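Local coordinates for SusD superfamily protein (Bacteroides fragilis, PDB 3L22) that probably binds glycans at the outer membrane, as SusD-family proteins do, and holds several zinc ions in the crystal, at residues 230-235 against 353-358; 246-251 against 324-329; 296-301 against 386-391; 347-352 against 375-380. All blocks are in the same frame, centred on the assembly; numbering follows the deposited sequence.

Contacts 1, 2 and 3 lie close together and are joined by ion pairs. Contact 4 lies apart, on two of the same helices. R358 of contact 1 meets E248 of contact 2, NH1 to OE1 3.0 Å. E388 of contact 3 meets R326 of contact 2, OE2 to NH1 2.9 Å. K297 of contact 3 meets E234 of contact 1, NZ to OE1 2.8 Å, beside the zinc ion held by E234. The centres of contacts 1 and 2 are about 11 Å apart, those of 1 and 3 about 12 Å. Contact 4 shares helix 345-359 with contact 1 and helix 374-388 with contact 3. Its nearest atoms stay about 7 Å from contact 3.

Contact 1: 230-235 against 353-358; sequences YSLPED and KQVRGR. With ZN (zinc ion), chain D.
A hydrated zinc site at E234 borders this contact, where L232, P233 and E234 of a loop meet R358 near the end of a helix. E234 OE2 binds the zinc ion at 2.3 Å. Five waters complete a six-ligand shell, so E234 is the single protein ligand. Its other oxygen, OE1, lies 2.6 Å from the oxygen of one of these waters, which can donate to it though other acceptors compete. OE1 also forms a salt bridge with K297. K297 NZ reaches R358 O as well, and so ties the E234 carboxylate to the end of the helix. The E234 carboxylate does not pair with the R358 guanidinium: OE1 and NE are 6.5 Å apart.

R358 makes the one direct hydrogen bond of the contact. Its CG stands anti to the backbone N (chi1 -174°), and the chain then bends at chi2 and chi3. NH1 donates to P233 O at 2.9 Å, nearly straight at 166°. The bond lies in both the carbonyl plane and the guanidinium plane. L232 crosses R358 at about a right angle, with CB over one guanidinium face, 3.9 Å from NH1. L232 CD1 rests against the helix backbone, 3.6 Å from Q354 O, and meets V355 CG2 at 4.3 Å.

The guanidinium has two further charged partners, E248 at NH1 and E388 at NH2. The loop runs between helix 217-225 and strand 249-253 and packs against the last turns of helix 345-359. L331 of helix 327-339 touches L232, Q354 and V355.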
# COMPACT_ATOMS: atom_id res chain seq x y z
N TYR A 230 -8.28 -5.65 17.11
CA TYR A 230 -8.75 -4.43 16.44
C TYR A 230 -10.27 -4.46 16.29
O TYR A 230 -10.90 -5.49 16.51
CB TYR A 230 -8.08 -4.23 15.07
CG TYR A 230 -6.58 -4.15 15.16
CD1 TYR A 230 -5.93 -2.93 15.36
CD2 TYR A 230 -5.80 -5.30 15.10
CE1 TYR A 230 -4.55 -2.86 15.44
CE2 TYR A 230 -4.40 -5.23 15.17
CZ TYR A 230 -3.79 -4.03 15.34
OH TYR A 230 -2.42 -3.97 15.45
N SER A 231 -10.86 -3.33 15.92
CA SER A 231 -12.29 -3.29 15.67
C SER A 231 -12.61 -2.24 14.62
O SER A 231 -11.70 -1.58 14.12
CB SER A 231 -13.01 -3.02 17.00
OG SER A 231 -12.54 -1.82 17.55
N LEU A 232 -13.88 -2.18 14.23
CA LEU A 232 -14.38 -1.24 13.28
C LEU A 232 -15.20 -0.24 14.05
O LEU A 232 -16.34 -0.52 14.40
CB LEU A 232 -15.28 -1.91 12.23
CG LEU A 232 -14.69 -3.00 11.33
CD1 LEU A 232 -15.78 -3.53 10.38
CD2 LEU A 232 -13.47 -2.46 10.57
N PRO A 233 -14.63 0.94 14.33
CA PRO A 233 -15.47 1.99 14.95
C PRO A 233 -16.65 2.39 14.04
O PRO A 233 -16.56 2.30 12.82
CB PRO A 233 -14.49 3.15 15.10
CG PRO A 233 -13.12 2.51 15.09
CD PRO A 233 -13.23 1.36 14.18
N GLU A 234 -17.74 2.84 14.63
CA GLU A 234 -18.90 3.28 13.85
C GLU A 234 -18.67 4.57 13.03
O GLU A 234 -19.39 4.84 12.06
CB GLU A 234 -20.11 3.48 14.77
CG GLU A 234 -20.61 2.17 15.38
CD GLU A 234 -21.25 1.21 14.34
OE1 GLU A 234 -21.50 1.52 13.15
OE2 GLU A 234 -21.51 0.09 14.76
N ASP A 235 -17.71 5.38 13.44
CA ASP A 235 -17.41 6.65 12.79
C ASP A 235 -16.26 6.40 11.80
O ASP A 235 -15.12 6.18 12.21
CB ASP A 235 -17.03 7.67 13.86
CG ASP A 235 -16.69 9.07 13.29
OD1 ASP A 235 -16.44 9.29 12.09
OD2 ASP A 235 -16.65 9.99 14.12
N LYS A 353 -20.24 -8.70 5.38
CA LYS A 353 -21.29 -8.02 6.12
C LYS A 353 -20.73 -7.15 7.25
O LYS A 353 -21.25 -6.05 7.51
CB LYS A 353 -22.33 -9.01 6.64
CG LYS A 353 -23.23 -9.55 5.55
CD LYS A 353 -24.00 -10.78 5.97
CE LYS A 353 -25.24 -10.42 6.81
NZ LYS A 353 -26.33 -11.46 6.81
N GLN A 354 -19.67 -7.58 7.93
CA GLN A 354 -19.10 -6.75 8.98
C GLN A 354 -18.67 -5.39 8.45
O GLN A 354 -18.97 -4.36 9.06
CB GLN A 354 -17.87 -7.36 9.64
CG GLN A 354 -18.12 -8.51 10.52
CD GLN A 354 -16.84 -8.96 11.24
OE1 GLN A 354 -16.21 -8.18 11.97
NE2 GLN A 354 -16.46 -10.21 11.02
N VAL A 355 -17.96 -5.40 7.33
CA VAL A 355 -17.42 -4.15 6.80
C VAL A 355 -18.54 -3.29 6.22
O VAL A 355 -18.64 -2.11 6.57
CB VAL A 355 -16.30 -4.39 5.79
CG1 VAL A 355 -15.84 -3.05 5.15
CG2 VAL A 355 -15.11 -5.13 6.49
N ARG A 356 -19.38 -3.88 5.36
CA ARG A 356 -20.43 -3.08 4.72
C ARG A 356 -21.42 -2.55 5.76
O ARG A 356 -21.84 -1.40 5.68
CB ARG A 356 -21.15 -3.88 3.64
CG ARG A 356 -22.24 -3.11 2.87
CD ARG A 356 -22.80 -3.89 1.68
NE ARG A 356 -23.83 -3.13 0.96
CZ ARG A 356 -23.59 -2.21 0.03
NH1 ARG A 356 -22.37 -1.92 -0.37
NH2 ARG A 356 -24.61 -1.57 -0.53
N GLY A 357 -21.81 -3.40 6.70
CA GLY A 357 -22.72 -3.01 7.79
C GLY A 357 -22.24 -1.89 8.68
O GLY A 357 -23.04 -1.20 9.30
N ARG A 358 -20.93 -1.71 8.78
CA ARG A 358 -20.40 -0.56 9.50
C ARG A 358 -20.85 0.77 8.86
O ARG A 358 -21.12 1.74 9.59
CB ARG A 358 -18.90 -0.68 9.71
CG ARG A 358 -18.29 0.43 10.60
CD ARG A 358 -17.69 1.56 9.82
NE ARG A 358 -16.55 1.20 8.98
CZ ARG A 358 -15.27 1.25 9.34
NH1 ARG A 358 -14.90 1.59 10.58
NH2 ARG A 358 -14.32 0.93 8.46
ZN ZN D . -22.81 -1.34 13.51
O HOH W 1 -23.18 0.20 11.70
O HOH W 2 -24.16 -2.84 12.13
O HOH W 3 -22.40 -2.99 15.16
O HOH W 4 -20.83 -2.03 12.43
O HOH W 5 -24.86 -0.20 14.04

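Contact 2: 246-251 against 324-329; sequences SQESIF and IFRYAE. With EDO (1,2-ethanediol), chain B; EDO (1,2-ethanediol), chain C.
Backbone bonds join E248, I250 and F251 to F325 and its neighbours. F251 O accepts from both I324 N and F325 N, the latter at 3.0 Å. F325 O accepts from both I250 N and F251 N. Y327 N donates to E248 O at 2.8 Å.

Charge is added by E248, whose extended side chain starts with CG anti to the backbone N (chi1 -160°). Its OE2 is gripped twice: by R326 NH1 at 2.8 Å in a salt bridge, and by A328 N at 3.2 Å. The two donors come from opposite faces of the carboxylate plane, and that plane stands 82° from the guanidinium. R326 has further carboxylate partners in E388 and E392.

Apolar contacts follow the strands. F251 and I324 lie side by side, CD2 to CB 3.7 Å. F251 CB also meets F325 CD2 at 3.9 Å. I250 CD1 packs on the backbone at R326 C, 3.6 Å away. F122 of helix 113-131 meets the F251 ring edge-to-face.

S246 opens a type I turn that leads into the first strand. The whole is a short two-stranded antiparallel ladder with two classic beta bulges, and strand 322-326 runs straight into helix 327-339 with R326 as N-cap.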
# COMPACT_ATOMS: atom_id res chain seq x y z
N SER A 246 -7.08 5.07 15.27
CA SER A 246 -8.19 4.59 16.05
C SER A 246 -7.90 3.14 16.40
O SER A 246 -6.85 2.59 16.04
CB SER A 246 -9.48 4.67 15.22
OG SER A 246 -9.50 3.67 14.19
N GLN A 247 -8.86 2.49 17.05
CA GLN A 247 -8.81 1.04 17.27
C GLN A 247 -8.87 0.18 15.98
O GLN A 247 -8.71 -1.04 16.07
CB GLN A 247 -9.95 0.61 18.19
CG GLN A 247 -9.64 1.11 19.62
CD GLN A 247 -10.68 0.77 20.60
OE1 GLN A 247 -11.77 0.32 20.23
NE2 GLN A 247 -10.39 0.99 21.87
N GLU A 248 -9.11 0.81 14.83
CA GLU A 248 -9.03 0.14 13.52
C GLU A 248 -7.62 0.14 12.92
O GLU A 248 -7.33 -0.67 12.02
CB GLU A 248 -10.00 0.80 12.55
CG GLU A 248 -10.35 -0.04 11.37
CD GLU A 248 -11.19 0.65 10.31
OE1 GLU A 248 -11.88 1.64 10.62
OE2 GLU A 248 -11.16 0.15 9.14
N SER A 249 -6.73 1.00 13.42
CA SER A 249 -5.48 1.30 12.75
C SER A 249 -4.43 0.27 13.08
O SER A 249 -4.10 0.08 14.25
CB SER A 249 -4.98 2.69 13.19
OG SER A 249 -5.97 3.66 12.95
N ILE A 250 -3.90 -0.40 12.07
CA ILE A 250 -2.87 -1.40 12.28
C ILE A 250 -1.51 -0.77 12.07
O ILE A 250 -0.64 -0.83 12.95
CB ILE A 250 -3.07 -2.65 11.38
CG1 ILE A 250 -4.42 -3.31 11.69
CG2 ILE A 250 -1.88 -3.61 11.60
CD1 ILE A 250 -4.96 -4.26 10.63
N PHE A 251 -1.29 -0.20 10.90
CA PHE A 251 0.01 0.42 10.59
C PHE A 251 -0.19 1.65 9.69
O PHE A 251 -0.91 1.55 8.67
CB PHE A 251 0.95 -0.60 9.92
CG PHE A 251 2.31 -0.04 9.58
CD1 PHE A 251 3.19 0.31 10.59
CD2 PHE A 251 2.70 0.15 8.25
CE1 PHE A 251 4.43 0.90 10.30
CE2 PHE A 251 3.95 0.71 7.94
CZ PHE A 251 4.81 1.09 8.95
N ILE A 324 -1.62 2.62 6.03
CA ILE A 324 -1.14 1.49 5.20
C ILE A 324 -2.07 0.28 5.39
O ILE A 324 -2.59 -0.23 4.42
CB ILE A 324 0.33 1.14 5.54
CG1 ILE A 324 1.24 2.37 5.30
CG2 ILE A 324 0.83 -0.07 4.77
CD1 ILE A 324 1.26 2.94 3.89
N PHE A 325 -2.24 -0.16 6.63
CA PHE A 325 -3.12 -1.26 6.97
C PHE A 325 -4.10 -0.84 8.05
O PHE A 325 -3.69 -0.31 9.11
CB PHE A 325 -2.33 -2.45 7.55
CG PHE A 325 -1.24 -2.98 6.66
CD1 PHE A 325 -1.47 -3.26 5.32
CD2 PHE A 325 0.02 -3.25 7.20
CE1 PHE A 325 -0.48 -3.78 4.54
CE2 PHE A 325 1.02 -3.75 6.42
CZ PHE A 325 0.78 -4.02 5.08
N ARG A 326 -5.38 -1.09 7.81
CA ARG A 326 -6.39 -0.99 8.86
C ARG A 326 -7.33 -2.18 8.82
O ARG A 326 -7.37 -2.93 7.81
CB ARG A 326 -7.13 0.36 8.79
CG ARG A 326 -7.90 0.66 7.59
CD ARG A 326 -8.47 2.07 7.67
NE ARG A 326 -9.07 2.55 6.45
CZ ARG A 326 -10.34 2.32 6.05
NH1 ARG A 326 -11.20 1.59 6.75
NH2 ARG A 326 -10.77 2.85 4.90
N TYR A 327 -8.06 -2.38 9.91
CA TYR A 327 -8.79 -3.62 10.10
C TYR A 327 -9.91 -3.91 9.09
O TYR A 327 -10.21 -5.07 8.85
CB TYR A 327 -9.31 -3.69 11.54
CG TYR A 327 -9.89 -5.03 11.95
CD1 TYR A 327 -9.17 -6.21 11.82
CD2 TYR A 327 -11.16 -5.10 12.52
CE1 TYR A 327 -9.73 -7.43 12.16
CE2 TYR A 327 -11.72 -6.31 12.91
CZ TYR A 327 -11.00 -7.46 12.73
OH TYR A 327 -11.57 -8.63 13.14
N ALA A 328 -10.56 -2.90 8.52
CA ALA A 328 -11.51 -3.18 7.45
C ALA A 328 -10.82 -3.92 6.31
O ALA A 328 -11.45 -4.75 5.65
CB ALA A 328 -12.21 -1.91 6.93
N GLU A 329 -9.54 -3.63 6.06
CA GLU A 329 -8.79 -4.35 5.04
C GLU A 329 -8.60 -5.84 5.42
O GLU A 329 -8.75 -6.75 4.57
CB GLU A 329 -7.42 -3.74 4.73
CG GLU A 329 -6.87 -4.26 3.40
CD GLU A 329 -5.37 -4.09 3.27
OE1 GLU A 329 -4.82 -3.07 3.80
OE2 GLU A 329 -4.74 -4.99 2.65
C1 EDO B . -4.74 -6.00 -0.66
O1 EDO B . -5.54 -5.15 0.14
C2 EDO B . -3.82 -5.23 -1.62
O2 EDO B . -3.22 -6.28 -2.44
C1 EDO C . -11.66 -13.46 12.41
O1 EDO C . -10.81 -14.61 12.56
C2 EDO C . -11.27 -12.62 11.20
O2 EDO C . -10.84 -11.24 11.46

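Contact 3: 296-301 against 386-391; sequences DKRIIA and RLEFIG. With EDO (1,2-ethanediol), chain Y.
L387 CD2 lies over one face of the R298 guanidinium, 3.3 Å above its plane and offset toward the rim. The D296 carboxylate sits at the edge and is gripped side-on. R298 NE donates to D296 OD1 at 2.9 Å, close to the guanidinium plane and on the syn lone pair. R298 NH2 donates to D296 OD2, also at 2.9 Å. NH1 takes the other carboxylate: it reaches E388 OE1 at 2.8 Å, with a bent N-H...O angle of 138°. E388 OE1 is 23° out of the guanidinium plane.

The bend of R298 at chi3 (-64°) turns NE back toward D296. The three residues form a salt-bridge network, with R298 joining the D296 and E388 carboxylates, and E384 is a third partner at NH1. D296 OD1 has a second donor in R298 N, the capping bond of an N-cap residue. L387 also meets D296 tip to tip, CD2 to OD2 3.3 Å. Its CD1 touches I299 CD1 at 3.9 Å, the one purely apolar meeting.

The contact thus joins the first turn of helix 297-302 to the last turn of helix 374-388. The end of helix 345-359 lies alongside: S359 touches both D296 and R298, and V355 touches E388.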
# COMPACT_ATOMS: atom_id res chain seq x y z
N ASP A 296 -24.98 5.95 2.92
CA ASP A 296 -23.73 5.25 3.24
C ASP A 296 -22.82 6.25 3.96
O ASP A 296 -22.60 7.34 3.46
CB ASP A 296 -23.10 4.76 1.92
CG ASP A 296 -21.84 3.88 2.09
OD1 ASP A 296 -20.95 4.18 2.92
OD2 ASP A 296 -21.67 2.94 1.25
N LYS A 297 -22.27 5.87 5.10
CA LYS A 297 -21.36 6.77 5.88
C LYS A 297 -20.18 7.30 5.10
O LYS A 297 -19.77 8.43 5.31
CB LYS A 297 -20.86 6.07 7.14
CG LYS A 297 -21.96 5.81 8.18
CD LYS A 297 -21.35 5.22 9.48
CE LYS A 297 -22.40 4.65 10.43
NZ LYS A 297 -21.75 3.70 11.43
N ARG A 298 -19.63 6.48 4.19
CA ARG A 298 -18.49 6.82 3.39
C ARG A 298 -18.84 7.85 2.31
O ARG A 298 -18.03 8.72 1.99
CB ARG A 298 -17.92 5.56 2.78
CG ARG A 298 -17.44 4.56 3.84
CD ARG A 298 -17.26 3.17 3.31
NE ARG A 298 -18.53 2.59 2.86
CZ ARG A 298 -18.70 1.31 2.56
NH1 ARG A 298 -17.69 0.44 2.65
NH2 ARG A 298 -19.89 0.89 2.13
N ILE A 299 -20.06 7.76 1.78
CA ILE A 299 -20.59 8.71 0.81
C ILE A 299 -20.84 10.05 1.52
O ILE A 299 -20.34 11.08 1.07
CB ILE A 299 -21.85 8.14 0.09
CG1 ILE A 299 -21.49 6.85 -0.69
CG2 ILE A 299 -22.55 9.21 -0.80
CD1 ILE A 299 -20.34 6.94 -1.66
N ILE A 300 -21.53 10.01 2.67
CA ILE A 300 -21.79 11.20 3.47
C ILE A 300 -20.47 11.87 3.83
O ILE A 300 -20.35 13.04 3.65
CB ILE A 300 -22.55 10.88 4.77
CG1 ILE A 300 -23.96 10.33 4.46
CG2 ILE A 300 -22.67 12.16 5.69
CD1 ILE A 300 -24.70 9.77 5.66
N ALA A 301 -19.47 11.10 4.27
CA ALA A 301 -18.22 11.72 4.76
C ALA A 301 -17.32 12.17 3.63
O ALA A 301 -16.72 13.23 3.71
CB ALA A 301 -17.43 10.74 5.70
N ARG A 386 -13.16 -1.43 -3.14
CA ARG A 386 -12.98 -0.22 -3.93
C ARG A 386 -13.51 1.03 -3.21
O ARG A 386 -12.85 2.09 -3.18
CB ARG A 386 -13.64 -0.39 -5.30
CG ARG A 386 -12.90 -1.34 -6.21
CD ARG A 386 -13.66 -1.62 -7.50
NE ARG A 386 -13.67 -0.45 -8.37
CZ ARG A 386 -14.21 -0.41 -9.58
NH1 ARG A 386 -14.84 -1.47 -10.09
NH2 ARG A 386 -14.15 0.72 -10.27
N LEU A 387 -14.68 0.89 -2.59
CA LEU A 387 -15.30 2.01 -1.86
C LEU A 387 -14.63 2.24 -0.51
O LEU A 387 -14.27 3.36 -0.17
CB LEU A 387 -16.82 1.79 -1.70
CG LEU A 387 -17.61 2.85 -0.90
CD1 LEU A 387 -17.46 4.24 -1.54
CD2 LEU A 387 -19.09 2.48 -0.77
N GLU A 388 -14.44 1.18 0.25
CA GLU A 388 -13.75 1.33 1.53
C GLU A 388 -12.36 1.97 1.39
O GLU A 388 -12.01 2.77 2.24
CB GLU A 388 -13.64 -0.02 2.24
CG GLU A 388 -13.21 0.02 3.72
CD GLU A 388 -14.25 0.56 4.68
OE1 GLU A 388 -15.49 0.39 4.45
OE2 GLU A 388 -13.83 1.17 5.69
N PHE A 389 -11.58 1.62 0.34
CA PHE A 389 -10.19 2.03 0.20
C PHE A 389 -9.90 3.02 -0.92
O PHE A 389 -8.75 3.23 -1.31
CB PHE A 389 -9.29 0.78 0.19
CG PHE A 389 -9.32 0.10 1.49
CD1 PHE A 389 -8.67 0.67 2.58
CD2 PHE A 389 -10.13 -1.01 1.69
CE1 PHE A 389 -8.76 0.08 3.83
CE2 PHE A 389 -10.22 -1.58 2.94
CZ PHE A 389 -9.56 -1.02 4.00
N ILE A 390 -10.95 3.72 -1.36
CA ILE A 390 -10.77 4.81 -2.29
C ILE A 390 -9.80 5.81 -1.69
O ILE A 390 -9.96 6.25 -0.55
CB ILE A 390 -12.13 5.45 -2.72
CG1 ILE A 390 -11.91 6.42 -3.90
CG2 ILE A 390 -12.88 6.15 -1.55
CD1 ILE A 390 -13.25 6.84 -4.64
N GLY A 391 -8.77 6.15 -2.46
CA GLY A 391 -7.73 7.07 -1.99
C GLY A 391 -6.69 6.52 -1.03
O GLY A 391 -5.89 7.32 -0.47
C1 EDO Y . -14.11 13.31 6.52
O1 EDO Y . -15.30 14.14 6.37
C2 EDO Y . -12.93 13.89 7.34
O2 EDO Y . -11.67 13.71 6.65

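Contact 4: 347-352 against 375-380; sequences TAKSLL and DALKEA. With EDO (1,2-ethanediol), chain E.
L377 and L352 carry a small apolar helix-to-helix contact between helix 345-359 and helix 374-388. The two short segments run in nearly the same direction, with axes 29° apart and 10.9 Å at closest approach. No hydrogen bond crosses between them.

L377 reaches across with its two methyl branches spread. CD2 meets A348 CB at 4.1 Å. CD1 meets K349 CG at 4.0 Å and L352 CD2 at 4.4 Å. The K349 side chain crosses L377 at about a right angle and touches it through its aliphatic CG. K349 NZ makes a hydrogen bond to the backbone O of D370.

One turn further along, L352 returns the contact. Its CD2 packs on A380 CB at 3.8 Å. Alanines thus stand opposite leucines at both ends: A348 faces L377, and A380 faces L352. The axes are still too far apart for the two backbones to touch.

I369, in the loop that connects the helices, covers K349 and L352. On another side of its helix, L351 packs on helix 327-339. Helix 345-359 therefore lies between two neighbours. This layered helix packing is consistent with the TPR-related helical part of SusD-family proteins.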
# COMPACT_ATOMS: atom_id res chain seq x y z
N THR A 347 -18.48 -17.96 5.24
CA THR A 347 -17.53 -17.12 5.97
C THR A 347 -17.24 -15.80 5.25
O THR A 347 -17.15 -14.73 5.88
CB THR A 347 -16.22 -17.90 6.22
OG1 THR A 347 -16.55 -19.07 6.95
CG2 THR A 347 -15.16 -17.10 6.96
N ALA A 348 -17.07 -15.88 3.94
CA ALA A 348 -16.81 -14.68 3.11
C ALA A 348 -17.95 -13.68 3.28
O ALA A 348 -17.71 -12.47 3.44
CB ALA A 348 -16.65 -15.06 1.59
N LYS A 349 -19.17 -14.20 3.25
CA LYS A 349 -20.36 -13.37 3.41
C LYS A 349 -20.41 -12.71 4.79
O LYS A 349 -20.76 -11.53 4.89
CB LYS A 349 -21.65 -14.17 3.20
CG LYS A 349 -21.93 -14.70 1.79
CD LYS A 349 -23.06 -15.76 1.88
CE LYS A 349 -23.55 -16.06 0.58
NZ LYS A 349 -24.54 -17.18 0.46
N SER A 350 -20.07 -13.45 5.83
CA SER A 350 -20.11 -12.87 7.18
C SER A 350 -19.04 -11.77 7.33
O SER A 350 -19.31 -10.73 7.93
CB SER A 350 -19.98 -13.94 8.27
OG SER A 350 -18.64 -14.32 8.46
N LEU A 351 -17.87 -11.99 6.74
CA LEU A 351 -16.79 -10.99 6.75
C LEU A 351 -17.21 -9.72 5.97
O LEU A 351 -17.05 -8.60 6.48
CB LEU A 351 -15.49 -11.59 6.19
CG LEU A 351 -14.81 -12.69 7.02
CD1 LEU A 351 -13.77 -13.50 6.23
CD2 LEU A 351 -14.21 -12.14 8.33
N LEU A 352 -17.74 -9.90 4.75
CA LEU A 352 -18.27 -8.78 3.93
C LEU A 352 -19.32 -8.00 4.72
O LEU A 352 -19.26 -6.76 4.77
CB LEU A 352 -18.87 -9.25 2.59
CG LEU A 352 -19.48 -8.20 1.65
CD1 LEU A 352 -18.44 -7.07 1.37
CD2 LEU A 352 -19.99 -8.82 0.34
N ASP A 375 -19.45 -15.70 -8.62
CA ASP A 375 -18.98 -14.43 -9.18
C ASP A 375 -19.62 -13.20 -8.60
O ASP A 375 -18.94 -12.17 -8.46
CB ASP A 375 -19.18 -14.41 -10.71
CG ASP A 375 -18.22 -15.34 -11.44
OD1 ASP A 375 -17.21 -15.77 -10.84
OD2 ASP A 375 -18.47 -15.62 -12.64
N ALA A 376 -20.91 -13.26 -8.29
CA ALA A 376 -21.59 -12.14 -7.67
C ALA A 376 -21.02 -11.80 -6.32
O ALA A 376 -20.88 -10.61 -5.98
CB ALA A 376 -23.11 -12.38 -7.56
N LEU A 377 -20.67 -12.85 -5.57
CA LEU A 377 -20.05 -12.67 -4.25
C LEU A 377 -18.67 -12.05 -4.39
O LEU A 377 -18.35 -11.11 -3.69
CB LEU A 377 -19.96 -14.00 -3.48
CG LEU A 377 -19.24 -14.00 -2.11
CD1 LEU A 377 -19.86 -12.94 -1.17
CD2 LEU A 377 -19.30 -15.42 -1.47
N LYS A 378 -17.84 -12.59 -5.26
CA LYS A 378 -16.52 -12.00 -5.47
C LYS A 378 -16.61 -10.54 -5.89
O LYS A 378 -15.89 -9.67 -5.36
CB LYS A 378 -15.73 -12.78 -6.50
CG LYS A 378 -15.29 -14.16 -5.98
CD LYS A 378 -14.41 -14.89 -6.95
CE LYS A 378 -13.99 -16.29 -6.46
NZ LYS A 378 -15.17 -17.18 -6.30
N GLU A 379 -17.51 -10.24 -6.82
CA GLU A 379 -17.67 -8.87 -7.28
C GLU A 379 -18.12 -7.94 -6.15
O GLU A 379 -17.66 -6.81 -6.07
CB GLU A 379 -18.65 -8.81 -8.43
CG GLU A 379 -18.82 -7.42 -9.01
CD GLU A 379 -19.34 -7.41 -10.48
OE1 GLU A 379 -18.91 -8.30 -11.30
OE2 GLU A 379 -20.20 -6.51 -10.77
N ALA A 380 -19.01 -8.42 -5.27
CA ALA A 380 -19.43 -7.60 -4.13
C ALA A 380 -18.25 -7.31 -3.20
O ALA A 380 -18.15 -6.23 -2.64
CB ALA A 380 -20.57 -8.29 -3.34
C1 EDO E . -24.85 -15.71 -7.41
O1 EDO E . -25.15 -14.42 -6.77
C2 EDO E . -24.15 -15.91 -8.76
O2 EDO E . -22.91 -15.27 -9.17